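Local atomic coordinates of myosin-4 (Saccharomyces cerevisiae, PDB entry 3MMI), a protein that carries ASH1 and other specific mRNAs to the yeast bud as a class V myosin motor, recruited to them through SHE3, its globular tail being the part crystallised. Residues N299-Q304 against M343-S348. Residues are numbered along the deposited sequence; the frame is centred on the assembly and turned at random.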
loop_
_atom_site.group_PDB
_atom_site.type_symbol
_atom_site.label_atom_id
_atom_site.label_comp_id
_atom_site.label_asym_id
_atom_site.label_seq_id
_atom_site.Cartn_x
_atom_site.Cartn_y
_atom_site.Cartn_z
ATOM N N ASN A 299 -16.153 10.643 7.780
ATOM C CA ASN A 299 -16.737 11.975 7.779
ATOM C C ASN A 299 -18.235 11.891 7.887
ATOM O O ASN A 299 -18.841 10.823 7.791
ATOM C CB ASN A 299 -16.116 12.801 6.564
ATOM C CG ASN A 299 -16.450 12.235 5.297
ATOM O OD1 ASN A 299 -17.573 11.739 5.133
ATOM N ND2 ASN A 299 -15.543 12.398 4.336
ATOM N N PRO A 300 -18.902 13.062 7.953
ATOM C CA PRO A 300 -20.337 13.072 7.975
ATOM C C PRO A 300 -21.046 12.490 6.735
ATOM O O PRO A 300 -22.043 11.840 6.934
ATOM C CB PRO A 300 -20.662 14.539 8.239
ATOM C CG PRO A 300 -19.428 15.060 8.978
ATOM C CD PRO A 300 -18.345 14.417 8.088
ATOM N N ALA A 301 -20.486 12.625 5.526
ATOM C CA ALA A 301 -21.161 12.143 4.270
ATOM C C ALA A 301 -21.001 10.603 4.328
ATOM O O ALA A 301 -21.865 9.869 3.891
ATOM C CB ALA A 301 -20.501 12.705 3.073
ATOM N N GLN A 302 -19.832 10.119 4.806
ATOM C CA GLN A 302 -19.570 8.630 4.912
ATOM C C GLN A 302 -20.518 8.015 5.865
ATOM O O GLN A 302 -21.164 7.011 5.621
ATOM C CB GLN A 302 -18.139 8.398 5.308
ATOM C CG GLN A 302 -17.168 8.643 4.145
ATOM C CD GLN A 302 -15.742 8.655 4.589
ATOM O OE1 GLN A 302 -15.459 9.102 5.680
ATOM N NE2 GLN A 302 -14.819 8.378 3.682
ATOM N N ILE A 303 -20.723 8.683 6.989
ATOM C CA ILE A 303 -21.638 8.165 7.954
ATOM C C ILE A 303 -23.057 8.236 7.455
ATOM O O ILE A 303 -23.870 7.285 7.695
ATOM C CB ILE A 303 -21.555 8.935 9.322
ATOM C CG1 ILE A 303 -20.193 8.828 9.963
ATOM C CG2 ILE A 303 -22.694 8.537 10.273
ATOM C CD1 ILE A 303 -20.055 9.692 11.145
ATOM N N GLN A 304 -23.433 9.345 6.857
ATOM C CA GLN A 304 -24.751 9.411 6.173
ATOM C C GLN A 304 -24.902 8.376 5.123
ATOM O O GLN A 304 -25.998 7.763 5.001
ATOM C CB GLN A 304 -24.957 10.872 5.610
ATOM C CG GLN A 304 -26.387 11.059 5.125
ATOM C CD GLN A 304 -26.517 12.197 4.125
ATOM O OE1 GLN A 304 -25.732 12.347 3.231
ATOM N NE2 GLN A 304 -27.412 13.044 4.408
ATOM N N MET A 343 -15.845 16.884 0.298
ATOM C CA MET A 343 -15.896 15.892 1.344
ATOM C C MET A 343 -16.211 14.495 0.692
ATOM O O MET A 343 -17.381 14.185 0.441
ATOM C CB MET A 343 -16.981 16.313 2.346
ATOM C CG MET A 343 -17.166 15.276 3.539
ATOM S SD MET A 343 -18.590 15.569 4.613
ATOM C CE MET A 343 -17.919 16.963 5.685
ATOM N N GLU A 344 -15.135 13.736 0.385
ATOM C CA GLU A 344 -15.183 12.537 -0.409
ATOM C C GLU A 344 -15.872 11.470 0.374
ATOM O O GLU A 344 -15.606 11.310 1.551
ATOM C CB GLU A 344 -13.784 12.018 -0.738
ATOM C CG GLU A 344 -12.731 13.045 -1.183
ATOM C CD GLU A 344 -12.951 13.445 -2.599
ATOM O OE1 GLU A 344 -13.884 12.830 -3.208
ATOM O OE2 GLU A 344 -12.193 14.363 -3.080
ATOM N N ILE A 345 -16.794 10.747 -0.214
ATOM C CA ILE A 345 -17.310 9.574 0.405
ATOM C C ILE A 345 -16.385 8.347 0.134
ATOM O O ILE A 345 -15.996 7.688 1.133
ATOM C CB ILE A 345 -18.692 9.261 -0.026
ATOM C CG1 ILE A 345 -19.644 10.363 0.396
ATOM C CG2 ILE A 345 -19.185 7.958 0.456
ATOM C CD1 ILE A 345 -21.151 10.082 -0.072
ATOM N N MET A 346 -15.981 8.115 -1.147
ATOM C CA MET A 346 -15.015 7.069 -1.476
ATOM C C MET A 346 -13.715 7.390 -0.792
ATOM O O MET A 346 -13.292 8.537 -0.732
ATOM C CB MET A 346 -14.848 6.962 -3.031
ATOM C CG MET A 346 -16.189 6.806 -3.694
ATOM S SD MET A 346 -16.683 5.081 -3.590
ATOM C CE MET A 346 -17.869 5.164 -2.358
ATOM N N LEU A 347 -13.011 6.343 -0.393
ATOM C CA LEU A 347 -11.535 6.416 -0.029
ATOM C C LEU A 347 -10.640 6.057 -1.197
ATOM O O LEU A 347 -11.116 5.424 -2.084
ATOM C CB LEU A 347 -11.232 5.369 1.090
ATOM C CG LEU A 347 -12.144 5.445 2.305
ATOM C CD1 LEU A 347 -11.980 4.253 3.309
ATOM C CD2 LEU A 347 -11.888 6.831 3.076
ATOM N N SER A 348 -9.359 6.448 -1.111
ATOM C CA SER A 348 -8.246 6.124 -2.007
ATOM C C SER A 348 -7.215 5.482 -1.109
ATOM O O SER A 348 -7.022 5.938 -0.007
ATOM C CB SER A 348 -7.470 7.402 -2.456
ATOM O OG SER A 348 -8.396 8.232 -2.944
#
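M343 and I345 reach from the loop that follows helix 322-338 onto the first turn of helix 300-308 and straddle the methyl of A301, whose CB lies 3.8 Å from M343 SD and 3.7 Å from I345 CG1. CG of M343, anti to its backbone N (chi1 179°), lies beside the carboxamide of N299, 3.4 Å from ND2; beyond it the chain bends at chi3 and lays CE against the P300 ring, 3.5 Å from CD. V331 and I332 of helix 322-338 also pack on that proline. The polar half of the contact is two carboxamides reaching for successive carbonyls: N299 ND2 donates to E344 O (3.0 Å), and Q302 NE2 to I345 O (2.9 Å). Each acceptor lies almost in the plane of its donor amide, and both bonds are nearly straight (163°). L347 CD2 comes up to Q302 NE2 at 3.4 Å, while F228 of helix 209-234 touches both side chains. The two amides also form a capping box: N299 OD1 accepts from Q302 N (2.8 Å) and weakly from A301 N, and Q302 OE1 takes N299 N. An alanine in place of N299 would probably leave the A301 and Q302 amides without their cap and E344 O without its donor. The same groups that close the helix start in the dilute domain thus fasten the later loop, coupling cap and loop through shared amides.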